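Local coordinates for HMG-CoA Lyase (Bacillus subtilis subsp. subtilis, PDB 1YDO), which is a member of the HMGL-like family with a TIM-barrel fold, a closed ring of parallel strands surrounded by helices, at residues T8-G13 with L42-I47; A78-N83 with C99-A104; E119-L124 with E164-F169; A140-V145 with S172-G177. One frame throughout, in Å; residues are numbered along the deposited sequence.

Interaction 1. Residues T8-G13 with L42-I47; sequences TIKEVG and LSYIEI
In this TIM barrel, strand 8-11 and strand 44-49 meet side by side and close the ring of parallel strands, their backbones bridged at Glu11 and Ile45. The short strand axes run within 16° of each other. Glu11 is held by both its backbone groups: Glu11 N donates to Tyr44 O (3.2 Å), and Glu11 O accepts from Glu46 N (3.1 Å). Two residues before that bridge, a water spans the backbones, giving a hydrogen bond to Ile9 O and taking one from Ser43 N.

The Lys10 chain, extended beyond CG, runs across one face of the Tyr44 ring. Lys10 CD sits over the ring centre, 3.4 Å from the centroid, as a CH-pi contact, and Lys10 NZ forms an off-centre cation-pi contact 4.1 Å from the same centroid. The ammonium goes on to a salt bridge with Glu173, and Tyr44 OH bonds to Glu97 of strand 97-103. Tyr44 CG is anti to its backbone N (chi1 -176°), on the side where Lys10 CG and CD meet it.

Elsewhere, apolar groups meet: Ile9 and Leu42 cross at about a right angle, Ile9 CD1 on Leu42 CD2, while Leu42 CD1 touches Glu11 CB. The Glu11 carboxylate is held by Ala234 N, Thr252 OG1 and Gly13 N, the last reaching Glu11 OE1 from above the carboxylate plane. Val12 and Glu46 point the same way, with Val12 CG1 3.8 Å from Glu46 CD.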
loop_
_atom_site.group_PDB
_atom_site.type_symbol
_atom_site.label_atom_id
_atom_site.label_comp_id
_atom_site.label_asym_id
_atom_site.label_seq_id
_atom_site.Cartn_x
_atom_site.Cartn_y
_atom_site.Cartn_z
ATOM N N THR A 8 -10.486 16.394 0.302
ATOM C CA THR A 8 -9.543 17.202 -0.451
ATOM C C THR A 8 -8.104 16.713 -0.323
ATOM O O THR A 8 -7.560 16.624 0.774
ATOM C CB THR A 8 -9.616 18.668 -0.015
ATOM O OG1 THR A 8 -10.109 18.736 1.326
ATOM C CG2 THR A 8 -10.551 19.445 -0.930
ATOM N N ILE A 9 -7.498 16.395 -1.468
ATOM C CA ILE A 9 -6.122 15.929 -1.512
ATOM C C ILE A 9 -5.218 17.024 -2.069
ATOM O O ILE A 9 -5.536 17.653 -3.077
ATOM C CB ILE A 9 -5.948 14.698 -2.413
ATOM C CG1 ILE A 9 -6.109 15.101 -3.854
ATOM C CG2 ILE A 9 -6.959 13.615 -2.069
ATOM C CD1 ILE A 9 -5.421 14.165 -4.769
ATOM N N LYS A 10 -4.071 17.227 -1.425
ATOM C CA LYS A 10 -3.122 18.250 -1.849
ATOM C C LYS A 10 -1.857 17.676 -2.494
ATOM O O LYS A 10 -1.190 16.826 -1.922
ATOM C CB LYS A 10 -2.768 19.120 -0.642
ATOM C CG LYS A 10 -4.011 19.708 0.017
ATOM C CD LYS A 10 -3.684 20.857 0.953
ATOM C CE LYS A 10 -4.952 21.545 1.424
ATOM N NZ LYS A 10 -4.633 22.679 2.330
ATOM N N GLU A 11 -1.542 18.151 -3.692
ATOM C CA GLU A 11 -0.361 17.701 -4.415
ATOM C C GLU A 11 0.889 18.433 -3.932
ATOM O O GLU A 11 0.888 19.660 -3.851
ATOM C CB GLU A 11 -0.538 17.963 -5.911
ATOM C CG GLU A 11 0.684 17.609 -6.732
ATOM C CD GLU A 11 1.007 16.122 -6.683
ATOM O OE1 GLU A 11 2.208 15.778 -6.724
ATOM O OE2 GLU A 11 0.068 15.297 -6.618
ATOM N N VAL A 12 1.947 17.692 -3.604
ATOM C CA VAL A 12 3.203 18.312 -3.162
ATOM C C VAL A 12 4.383 17.745 -3.941
ATOM O O VAL A 12 5.535 17.880 -3.523
ATOM C CB VAL A 12 3.485 18.101 -1.647
ATOM C CG1 VAL A 12 2.429 18.796 -0.827
ATOM C CG2 VAL A 12 3.540 16.617 -1.313
ATOM N N GLY A 13 4.085 17.123 -5.077
ATOM C CA GLY A 13 5.124 16.528 -5.891
ATOM C C GLY A 13 6.159 17.497 -6.424
ATOM O O GLY A 13 7.377 17.290 -6.267
ATOM N N LEU A 42 -6.990 18.735 -9.453
ATOM C CA LEU A 42 -6.456 19.067 -8.140
ATOM C C LEU A 42 -6.774 20.542 -7.880
ATOM O O LEU A 42 -6.832 21.336 -8.811
ATOM C CB LEU A 42 -4.940 18.844 -8.126
ATOM C CG LEU A 42 -4.439 17.406 -8.035
ATOM C CD1 LEU A 42 -2.987 17.342 -8.432
ATOM C CD2 LEU A 42 -4.632 16.890 -6.614
ATOM N N SER A 43 -6.976 20.899 -6.616
ATOM C CA SER A 43 -7.293 22.273 -6.249
ATOM C C SER A 43 -6.210 22.883 -5.360
ATOM O O SER A 43 -6.407 23.951 -4.788
ATOM C CB SER A 43 -8.619 22.326 -5.494
ATOM O OG SER A 43 -8.487 21.765 -4.215
ATOM N N TYR A 44 -5.075 22.202 -5.233
ATOM C CA TYR A 44 -3.987 22.689 -4.400
ATOM C C TYR A 44 -2.680 22.078 -4.874
ATOM O O TYR A 44 -2.597 20.872 -5.062
ATOM C CB TYR A 44 -4.259 22.310 -2.955
ATOM C CG TYR A 44 -3.247 22.835 -1.982
ATOM C CD1 TYR A 44 -2.008 22.218 -1.835
ATOM C CD2 TYR A 44 -3.555 23.914 -1.154
ATOM C CE1 TYR A 44 -1.099 22.655 -0.877
ATOM C CE2 TYR A 44 -2.656 24.357 -0.193
ATOM C CZ TYR A 44 -1.429 23.718 -0.054
ATOM O OH TYR A 44 -0.550 24.111 0.933
ATOM N N ILE A 45 -1.659 22.910 -5.063
ATOM C CA ILE A 45 -0.376 22.427 -5.547
ATOM C C ILE A 45 0.806 23.224 -5.016
ATOM O O ILE A 45 0.900 24.414 -5.287
ATOM C CB ILE A 45 -0.298 22.543 -7.060
ATOM C CG1 ILE A 45 -1.478 21.850 -7.719
ATOM C CG2 ILE A 45 1.008 21.969 -7.537
ATOM C CD1 ILE A 45 -1.406 21.899 -9.230
ATOM N N GLU A 46 1.710 22.592 -4.271
ATOM C CA GLU A 46 2.882 23.325 -3.814
ATOM C C GLU A 46 3.856 23.389 -4.984
ATOM O O GLU A 46 4.661 22.484 -5.164
ATOM C CB GLU A 46 3.565 22.616 -2.670
ATOM C CG GLU A 46 2.791 22.642 -1.408
ATOM C CD GLU A 46 3.661 22.315 -0.203
ATOM O OE1 GLU A 46 3.109 22.161 0.914
ATOM O OE2 GLU A 46 4.898 22.216 -0.369
ATOM N N ILE A 47 3.789 24.452 -5.774
ATOM C CA ILE A 47 4.658 24.578 -6.933
ATOM C C ILE A 47 6.150 24.518 -6.638
ATOM O O ILE A 47 6.916 24.011 -7.453
ATOM C CB ILE A 47 4.377 25.876 -7.679
ATOM C CG1 ILE A 47 4.616 27.063 -6.747
ATOM C CG2 ILE A 47 2.947 25.886 -8.185
ATOM C CD1 ILE A 47 4.503 28.401 -7.436
HETATM O O HOH W 1 -7.907 18.456 -5.030
#

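Interaction 2. Residues A78-N83 with C99-A104; sequences AALVPN and CVFMSA
Leu80 leads from strand 76-80 across to Cys99 and Phe101 of its neighbour, strand 97-103. From CB, the first torsion turns CG anti to the backbone N (chi1 -156°), and there Leu80 CG lies 3.4 Å from Phe101 CE1. The two methyls then part. Leu80 CD1 faces the backbone, 3.3 Å from Cys99 O, and also nears Phe101 CD1; Leu80 CD2 lies beside Phe101 CE1 at 3.5 Å. The leucine thus meets the Phe101 ring at its CD1 and CE1 atoms, with the two side chains crossing at about a right angle. Pro82 adds a looser apolar contact farther round the ring, Pro82 CB to Phe101 CZ at 4.2 Å.

The backbones are joined at Cys99, whose neighbour across the sheet is Leu80. Cys99 N donates to Ala79 O (3.0 Å), and Cys99 O accepts from Val81 N (3.2 Å). That same oxygen also lies in plane at the edge of the Phe101 ring. Cys99 SG packs on Ala78 CB at 3.8 Å, apolar against apolar, on the side of the sheet where both residues also touch Tyr44. Val100 points the other way, to Leu124 and Val127 of helix 117-133.

The short strand axes cross at -30°, and strand 97-103 pairs on its other edge with strand 137-143, through Val100 and Tyr141. Helix 84-93 connects strands 76-80 and 97-103, so the contact is the parallel pairing inside a beta-alpha-beta unit, the repeating element of a TIM barrel.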
loop_
_atom_site.group_PDB
_atom_site.type_symbol
_atom_site.label_atom_id
_atom_site.label_comp_id
_atom_site.label_asym_id
_atom_site.label_seq_id
_atom_site.Cartn_x
_atom_site.Cartn_y
_atom_site.Cartn_z
ATOM N N ALA A 78 0.628 26.918 -3.646
ATOM C CA ALA A 78 1.367 27.177 -2.422
ATOM C C ALA A 78 2.855 26.900 -2.585
ATOM O O ALA A 78 3.278 26.226 -3.525
ATOM C CB ALA A 78 0.794 26.326 -1.273
ATOM N N ALA A 79 3.643 27.421 -1.656
ATOM C CA ALA A 79 5.078 27.212 -1.678
ATOM C C ALA A 79 5.590 27.128 -0.252
ATOM O O ALA A 79 4.996 27.676 0.674
ATOM C CB ALA A 79 5.741 28.338 -2.394
ATOM N N LEU A 80 6.690 26.426 -0.075
ATOM C CA LEU A 80 7.248 26.307 1.241
ATOM C C LEU A 80 7.961 27.615 1.567
ATOM O O LEU A 80 8.713 28.124 0.747
ATOM C CB LEU A 80 8.247 25.166 1.274
ATOM C CG LEU A 80 8.458 24.587 2.675
ATOM C CD1 LEU A 80 7.198 23.870 3.115
ATOM C CD2 LEU A 80 9.621 23.640 2.644
ATOM N N VAL A 81 7.721 28.169 2.754
ATOM C CA VAL A 81 8.382 29.410 3.143
ATOM C C VAL A 81 9.137 29.223 4.442
ATOM O O VAL A 81 8.544 29.045 5.492
ATOM C CB VAL A 81 7.374 30.552 3.299
ATOM C CG1 VAL A 81 8.094 31.850 3.737
ATOM C CG2 VAL A 81 6.656 30.776 1.987
ATOM N N PRO A 82 10.468 29.303 4.383
ATOM C CA PRO A 82 11.331 29.130 5.550
ATOM C C PRO A 82 11.325 30.261 6.556
ATOM O O PRO A 82 11.452 30.025 7.757
ATOM C CB PRO A 82 12.700 28.933 4.922
ATOM C CG PRO A 82 12.640 29.923 3.775
ATOM C CD PRO A 82 11.262 29.680 3.197
ATOM N N ASN A 83 11.182 31.491 6.066
ATOM C CA ASN A 83 11.176 32.673 6.937
ATOM C C ASN A 83 10.798 33.950 6.180
ATOM O O ASN A 83 10.549 33.915 4.980
ATOM C CB ASN A 83 12.551 32.819 7.598
ATOM C CG ASN A 83 13.692 32.567 6.621
ATOM O OD1 ASN A 83 14.662 31.872 6.943
ATOM N ND2 ASN A 83 13.590 33.149 5.424
ATOM N N CYS A 99 3.474 27.844 3.264
ATOM C CA CYS A 99 3.470 26.746 4.219
ATOM C C CYS A 99 4.702 26.773 5.087
ATOM O O CYS A 99 5.795 26.478 4.614
ATOM C CB CYS A 99 3.441 25.410 3.484
ATOM S SG CYS A 99 2.280 25.304 2.106
ATOM N N VAL A 100 4.549 27.126 6.348
ATOM C CA VAL A 100 5.713 27.113 7.207
ATOM C C VAL A 100 5.969 25.668 7.636
ATOM O O VAL A 100 5.160 24.781 7.348
ATOM C CB VAL A 100 5.497 27.971 8.443
ATOM C CG1 VAL A 100 5.432 29.430 8.031
ATOM C CG2 VAL A 100 4.220 27.537 9.159
ATOM N N PHE A 101 7.081 25.421 8.320
ATOM C CA PHE A 101 7.386 24.070 8.747
ATOM C C PHE A 101 8.361 24.012 9.895
ATOM O O PHE A 101 9.112 24.953 10.148
ATOM C CB PHE A 101 7.970 23.253 7.598
ATOM C CG PHE A 101 9.186 23.864 6.978
ATOM C CD1 PHE A 101 9.061 24.892 6.049
ATOM C CD2 PHE A 101 10.461 23.446 7.346
ATOM C CE1 PHE A 101 10.190 25.505 5.494
ATOM C CE2 PHE A 101 11.601 24.052 6.798
ATOM C CZ PHE A 101 11.463 25.081 5.874
HETATM N N MSE A 102 8.338 22.880 10.590
HETATM C CA MSE A 102 9.230 22.625 11.709
HETATM C C MSE A 102 9.042 21.189 12.143
HETATM O O MSE A 102 8.108 20.520 11.716
HETATM C CB MSE A 102 8.920 23.564 12.874
HETATM C CG MSE A 102 7.623 23.265 13.586
HETATM SE SE MSE A 102 7.416 24.376 15.155
HETATM C CE MSE A 102 8.618 23.411 16.353
ATOM N N SER A 103 9.933 20.716 12.998
ATOM C CA SER A 103 9.838 19.352 13.472
ATOM C C SER A 103 9.341 19.271 14.914
ATOM O O SER A 103 9.609 20.157 15.733
ATOM C CB SER A 103 11.199 18.670 13.348
ATOM O OG SER A 103 11.149 17.337 13.839
ATOM N N ALA A 104 8.600 18.208 15.208
ATOM C CA ALA A 104 8.079 17.978 16.550
ATOM C C ALA A 104 9.248 17.531 17.427
ATOM O O ALA A 104 9.334 17.884 18.605
ATOM C CB ALA A 104 7.009 16.898 16.510
#

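Interaction 3. Residues E119-L124 with E164-F169; sequences ESLHIL and EALFEF
Phe169 N bonds to Ala165 O (3.0 Å) and weakly to Leu166 O within its own helix, and the side chain of this phenylalanine meets Leu121 across the contact. Ala165 O also lies 3.4 Å above the plane of the Phe169 ring, offset toward its rim. Phe169 CG is anti to the carbonyl carbon (chi1 -66°), and the ring reaches helix 117-133, where Phe169 CZ meets Leu121 CG at 3.5 Å and Phe169 CE1 approaches Leu121 O. Phe169 also touches Lys125 and Asn128 of the same helix.

Leu121 CD1 is shared: it touches Phe169 CE1, Ala165 CB at 3.6 Å and, more loosely, Leu166 CD2. Nearer the barrel sheet, Leu124 CD1 and Leu166 CD1 meet at 4.0 Å, their side chains crossing obliquely; Leu124 also rests on Met102 of strand 97-103.

These are neighbouring outer helices of the TIM barrel, their short axes 10.6 Å apart and inclined by 18°. No hydrogen bond joins the two segments, so the helices are held here by apolar packing of leucine, alanine and phenylalanine.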
loop_
_atom_site.group_PDB
_atom_site.type_symbol
_atom_site.label_atom_id
_atom_site.label_comp_id
_atom_site.label_asym_id
_atom_site.label_seq_id
_atom_site.Cartn_x
_atom_site.Cartn_y
_atom_site.Cartn_z
ATOM N N GLU A 119 12.765 28.202 19.094
ATOM C CA GLU A 119 13.276 29.155 18.133
ATOM C C GLU A 119 12.453 29.094 16.868
ATOM O O GLU A 119 11.997 30.123 16.373
ATOM C CB GLU A 119 14.731 28.852 17.818
ATOM C CG GLU A 119 15.660 29.078 18.997
ATOM C CD GLU A 119 17.098 28.696 18.683
ATOM O OE1 GLU A 119 17.659 29.226 17.692
ATOM O OE2 GLU A 119 17.665 27.871 19.434
ATOM N N SER A 120 12.258 27.891 16.338
ATOM C CA SER A 120 11.462 27.746 15.123
ATOM C C SER A 120 10.060 28.263 15.379
ATOM O O SER A 120 9.505 29.018 14.580
ATOM C CB SER A 120 11.387 26.281 14.683
ATOM O OG SER A 120 12.610 25.849 14.130
ATOM N N LEU A 121 9.492 27.856 16.504
ATOM C CA LEU A 121 8.149 28.280 16.847
ATOM C C LEU A 121 8.074 29.792 16.719
ATOM O O LEU A 121 7.152 30.344 16.122
ATOM C CB LEU A 121 7.814 27.861 18.276
ATOM C CG LEU A 121 6.358 28.009 18.726
ATOM C CD1 LEU A 121 5.451 27.069 17.936
ATOM C CD2 LEU A 121 6.270 27.687 20.200
ATOM N N HIS A 122 9.071 30.456 17.277
ATOM C CA HIS A 122 9.128 31.906 17.241
ATOM C C HIS A 122 9.194 32.429 15.805
ATOM O O HIS A 122 8.585 33.449 15.476
ATOM C CB HIS A 122 10.339 32.388 18.046
ATOM C CG HIS A 122 10.375 33.871 18.259
ATOM N ND1 HIS A 122 11.161 34.709 17.507
ATOM C CD2 HIS A 122 9.704 34.657 19.139
ATOM C CE1 HIS A 122 10.978 35.960 17.911
ATOM N NE2 HIS A 122 10.101 35.951 18.896
ATOM N N ILE A 123 9.935 31.727 14.952
ATOM C CA ILE A 123 10.071 32.134 13.563
ATOM C C ILE A 123 8.715 32.067 12.876
ATOM O O ILE A 123 8.198 33.074 12.383
ATOM C CB ILE A 123 11.047 31.213 12.787
ATOM C CG1 ILE A 123 12.343 31.026 13.573
ATOM C CG2 ILE A 123 11.341 31.812 11.417
ATOM C CD1 ILE A 123 13.107 32.311 13.853
ATOM N N LEU A 124 8.147 30.864 12.855
ATOM C CA LEU A 124 6.855 30.625 12.229
ATOM C C LEU A 124 5.829 31.617 12.734
ATOM O O LEU A 124 5.028 32.144 11.964
ATOM C CB LEU A 124 6.371 29.205 12.530
ATOM C CG LEU A 124 7.342 28.062 12.217
ATOM C CD1 LEU A 124 6.599 26.746 12.384
ATOM C CD2 LEU A 124 7.896 28.196 10.799
ATOM N N GLU A 164 -0.915 23.212 19.565
ATOM C CA GLU A 164 -1.687 24.282 20.191
ATOM C C GLU A 164 -1.055 25.626 19.852
ATOM O O GLU A 164 -1.749 26.587 19.510
ATOM C CB GLU A 164 -1.773 24.097 21.719
ATOM C CG GLU A 164 -2.815 23.045 22.160
ATOM C CD GLU A 164 -3.633 23.435 23.411
ATOM O OE1 GLU A 164 -4.600 22.698 23.747
ATOM O OE2 GLU A 164 -3.320 24.464 24.055
ATOM N N ALA A 165 0.266 25.692 19.941
ATOM C CA ALA A 165 0.947 26.926 19.610
ATOM C C ALA A 165 0.658 27.258 18.148
ATOM O O ALA A 165 0.158 28.334 17.842
ATOM C CB ALA A 165 2.445 26.777 19.828
ATOM N N LEU A 166 0.954 26.327 17.249
ATOM C CA LEU A 166 0.732 26.575 15.841
ATOM C C LEU A 166 -0.646 27.142 15.578
ATOM O O LEU A 166 -0.794 28.154 14.889
ATOM C CB LEU A 166 0.931 25.306 15.014
ATOM C CG LEU A 166 2.353 24.997 14.557
ATOM C CD1 LEU A 166 3.019 26.281 14.083
ATOM C CD2 LEU A 166 3.145 24.385 15.686
ATOM N N PHE A 167 -1.669 26.513 16.131
ATOM C CA PHE A 167 -3.011 27.007 15.891
ATOM C C PHE A 167 -3.233 28.363 16.518
ATOM O O PHE A 167 -3.958 29.197 15.973
ATOM C CB PHE A 167 -4.038 26.002 16.394
ATOM C CG PHE A 167 -4.371 24.948 15.391
ATOM C CD1 PHE A 167 -4.953 25.300 14.174
ATOM C CD2 PHE A 167 -4.103 23.607 15.647
ATOM C CE1 PHE A 167 -5.264 24.334 13.228
ATOM C CE2 PHE A 167 -4.410 22.629 14.702
ATOM C CZ PHE A 167 -4.994 22.994 13.489
ATOM N N GLU A 168 -2.590 28.582 17.659
ATOM C CA GLU A 168 -2.698 29.845 18.386
ATOM C C GLU A 168 -2.166 31.022 17.559
ATOM O O GLU A 168 -2.629 32.154 17.706
ATOM C CB GLU A 168 -1.926 29.750 19.711
ATOM C CG GLU A 168 -2.093 30.951 20.649
ATOM C CD GLU A 168 -0.876 31.189 21.542
ATOM O OE1 GLU A 168 -0.464 30.252 22.273
ATOM O OE2 GLU A 168 -0.332 32.324 21.511
ATOM N N PHE A 169 -1.187 30.755 16.699
ATOM C CA PHE A 169 -0.603 31.793 15.849
ATOM C C PHE A 169 -1.610 32.288 14.799
ATOM O O PHE A 169 -1.566 33.445 14.389
ATOM C CB PHE A 169 0.651 31.259 15.139
ATOM C CG PHE A 169 1.800 30.934 16.066
ATOM C CD1 PHE A 169 2.907 30.216 15.597
ATOM C CD2 PHE A 169 1.786 31.342 17.397
ATOM C CE1 PHE A 169 3.984 29.908 16.438
ATOM C CE2 PHE A 169 2.860 31.038 18.248
ATOM C CZ PHE A 169 3.961 30.317 17.765
#

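Interaction 4. Residues A140-V145 with S172-G177; sequences AYLSTV and SELSLG
Ala140 begins the pairing with 172-177: Ala140 N donates to Glu173 O (2.9 Å) and Ala140 O accepts from Ser175 N (2.7 Å), both nearly straight. Strands 137-143 and 174-177, neighbours in the TIM barrel, are joined by helix 156-169 in a beta-alpha-beta unit, and their parallel pairing matches Ala140 with Leu174, Tyr141 with Ser175 and Leu142 with Leu176.

Tyr141 and Ser175 share the face of the sheet opposite Leu142 and Leu174. Tyr141 CE1 comes 3.5 Å from Ser175 OG, whose first torsion sets it anti to the backbone N (chi1 178°). That hydroxyl is hydrogen-bonded to Asp231, to which Tyr141 OH also makes a weak bond, so one carboxylate serves both residues of the pair.

Leu142 returns to the face of Ala140, both its backbone groups bonded to strand 174-177: Leu142 N donates to Ser175 O (3.0 Å) in a bent bond of 133°, and Leu142 O takes Gly177 N (3.1 Å). Its side chain crosses that of Leu174, with Leu142 CB on Leu174 CD2 at 3.5 Å; both leucines also touch Ser163 of helix 156-169, which lies over this face.

Ser143 turns to the other neighbour, strand 97-103, bonding by its backbone to Met102 and Ala104. After it the chain leaves the sheet. Thr144 is held by Gly147 through OG1 and by Thr179 through its backbone N. Val145 comes back toward the second segment, where Val145 N makes a weak bond to Gly177 O and Val145 CG2 packs on Leu176 CB at 3.8 Å.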
loop_
_atom_site.group_PDB
_atom_site.type_symbol
_atom_site.label_atom_id
_atom_site.label_comp_id
_atom_site.label_asym_id
_atom_site.label_seq_id
_atom_site.Cartn_x
_atom_site.Cartn_y
_atom_site.Cartn_z
ATOM N N ALA A 140 0.720 25.042 8.172
ATOM C CA ALA A 140 1.893 24.559 8.892
ATOM C C ALA A 140 2.166 23.082 8.607
ATOM O O ALA A 140 1.247 22.270 8.478
ATOM C CB ALA A 140 1.717 24.785 10.397
ATOM N N TYR A 141 3.449 22.752 8.526
ATOM C CA TYR A 141 3.903 21.405 8.252
ATOM C C TYR A 141 4.658 20.873 9.451
ATOM O O TYR A 141 5.861 21.085 9.561
ATOM C CB TYR A 141 4.848 21.428 7.059
ATOM C CG TYR A 141 4.301 20.785 5.819
ATOM C CD1 TYR A 141 3.959 19.439 5.816
ATOM C CD2 TYR A 141 4.134 21.520 4.640
ATOM C CE1 TYR A 141 3.466 18.838 4.685
ATOM C CE2 TYR A 141 3.641 20.924 3.491
ATOM C CZ TYR A 141 3.310 19.583 3.526
ATOM O OH TYR A 141 2.820 18.961 2.411
ATOM N N LEU A 142 3.971 20.194 10.355
ATOM C CA LEU A 142 4.651 19.648 11.522
ATOM C C LEU A 142 5.180 18.264 11.135
ATOM O O LEU A 142 4.411 17.375 10.787
ATOM C CB LEU A 142 3.660 19.537 12.673
ATOM C CG LEU A 142 4.233 19.753 14.067
ATOM C CD1 LEU A 142 3.157 19.440 15.093
ATOM C CD2 LEU A 142 5.443 18.872 14.286
ATOM N N SER A 143 6.489 18.071 11.189
ATOM C CA SER A 143 7.026 16.786 10.800
ATOM C C SER A 143 7.438 15.947 11.985
ATOM O O SER A 143 7.421 16.411 13.124
ATOM C CB SER A 143 8.214 16.952 9.861
ATOM O OG SER A 143 9.262 17.638 10.497
ATOM N N THR A 144 7.791 14.698 11.689
ATOM C CA THR A 144 8.222 13.710 12.665
ATOM C C THR A 144 7.220 13.530 13.813
ATOM O O THR A 144 7.610 13.305 14.957
ATOM C CB THR A 144 9.637 14.071 13.198
ATOM O OG1 THR A 144 10.190 12.948 13.888
ATOM C CG2 THR A 144 9.582 15.245 14.135
ATOM N N VAL A 145 5.924 13.598 13.497
ATOM C CA VAL A 145 4.892 13.445 14.516
ATOM C C VAL A 145 4.614 11.984 14.850
ATOM O O VAL A 145 4.069 11.682 15.908
ATOM C CB VAL A 145 3.566 14.121 14.093
ATOM C CG1 VAL A 145 3.808 15.571 13.763
ATOM C CG2 VAL A 145 2.967 13.415 12.916
ATOM N N SER A 172 -4.088 28.121 9.297
ATOM C CA SER A 172 -5.389 27.622 8.886
ATOM C C SER A 172 -5.486 26.098 8.854
ATOM O O SER A 172 -6.576 25.532 8.996
ATOM C CB SER A 172 -5.736 28.195 7.515
ATOM O OG SER A 172 -5.610 29.608 7.527
ATOM N N GLU A 173 -4.342 25.439 8.680
ATOM C CA GLU A 173 -4.293 23.986 8.606
ATOM C C GLU A 173 -2.963 23.446 9.114
ATOM O O GLU A 173 -1.907 23.933 8.743
ATOM C CB GLU A 173 -4.485 23.556 7.165
ATOM C CG GLU A 173 -4.827 22.113 7.002
ATOM C CD GLU A 173 -5.390 21.831 5.628
ATOM O OE1 GLU A 173 -4.594 21.639 4.691
ATOM O OE2 GLU A 173 -6.632 21.828 5.481
ATOM N N LEU A 174 -3.020 22.431 9.959
ATOM C CA LEU A 174 -1.805 21.857 10.484
ATOM C C LEU A 174 -1.614 20.482 9.845
ATOM O O LEU A 174 -2.342 19.540 10.141
ATOM C CB LEU A 174 -1.910 21.735 11.992
ATOM C CG LEU A 174 -0.627 21.738 12.802
ATOM C CD1 LEU A 174 -0.969 21.400 14.241
ATOM C CD2 LEU A 174 0.356 20.720 12.261
ATOM N N SER A 175 -0.626 20.361 8.967
ATOM C CA SER A 175 -0.395 19.093 8.288
ATOM C C SER A 175 0.606 18.253 9.042
ATOM O O SER A 175 1.788 18.579 9.088
ATOM C CB SER A 175 0.082 19.349 6.855
ATOM O OG SER A 175 0.355 18.151 6.178
ATOM N N LEU A 176 0.117 17.167 9.636
ATOM C CA LEU A 176 0.955 16.233 10.406
ATOM C C LEU A 176 1.585 15.224 9.466
ATOM O O LEU A 176 0.898 14.638 8.646
ATOM C CB LEU A 176 0.097 15.482 11.423
ATOM C CG LEU A 176 -0.860 16.372 12.207
ATOM C CD1 LEU A 176 -1.768 15.502 13.031
ATOM C CD2 LEU A 176 -0.077 17.336 13.073
ATOM N N GLY A 177 2.881 14.998 9.600
ATOM C CA GLY A 177 3.508 14.060 8.706
ATOM C C GLY A 177 4.274 12.902 9.310
ATOM O O GLY A 177 4.745 12.947 10.448
#

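From the N terminus, interaction 1 closes a mostly helical connection between strand 8-11 and strand 44-49, sealing the barrel where the ring begins. Interaction 2 follows in series, closing the loop through helix 84-93; strand 76-80 bonds back to strand 44-49 through Ala78 N and Ile45 O. Interaction 3 joins helices 117-133 and 156-169, which flank strand 137-143 in the chain, and interaction 4 closes the connection through helix 156-169, so these two cross. Strand 97-103 joins 137-143 beside it, tying interaction 2 to 4, and interactions 2 and 3 touch where helix 117-133 packs on the sheet. A salt bridge across the barrel interior joins interactions 1 and 4.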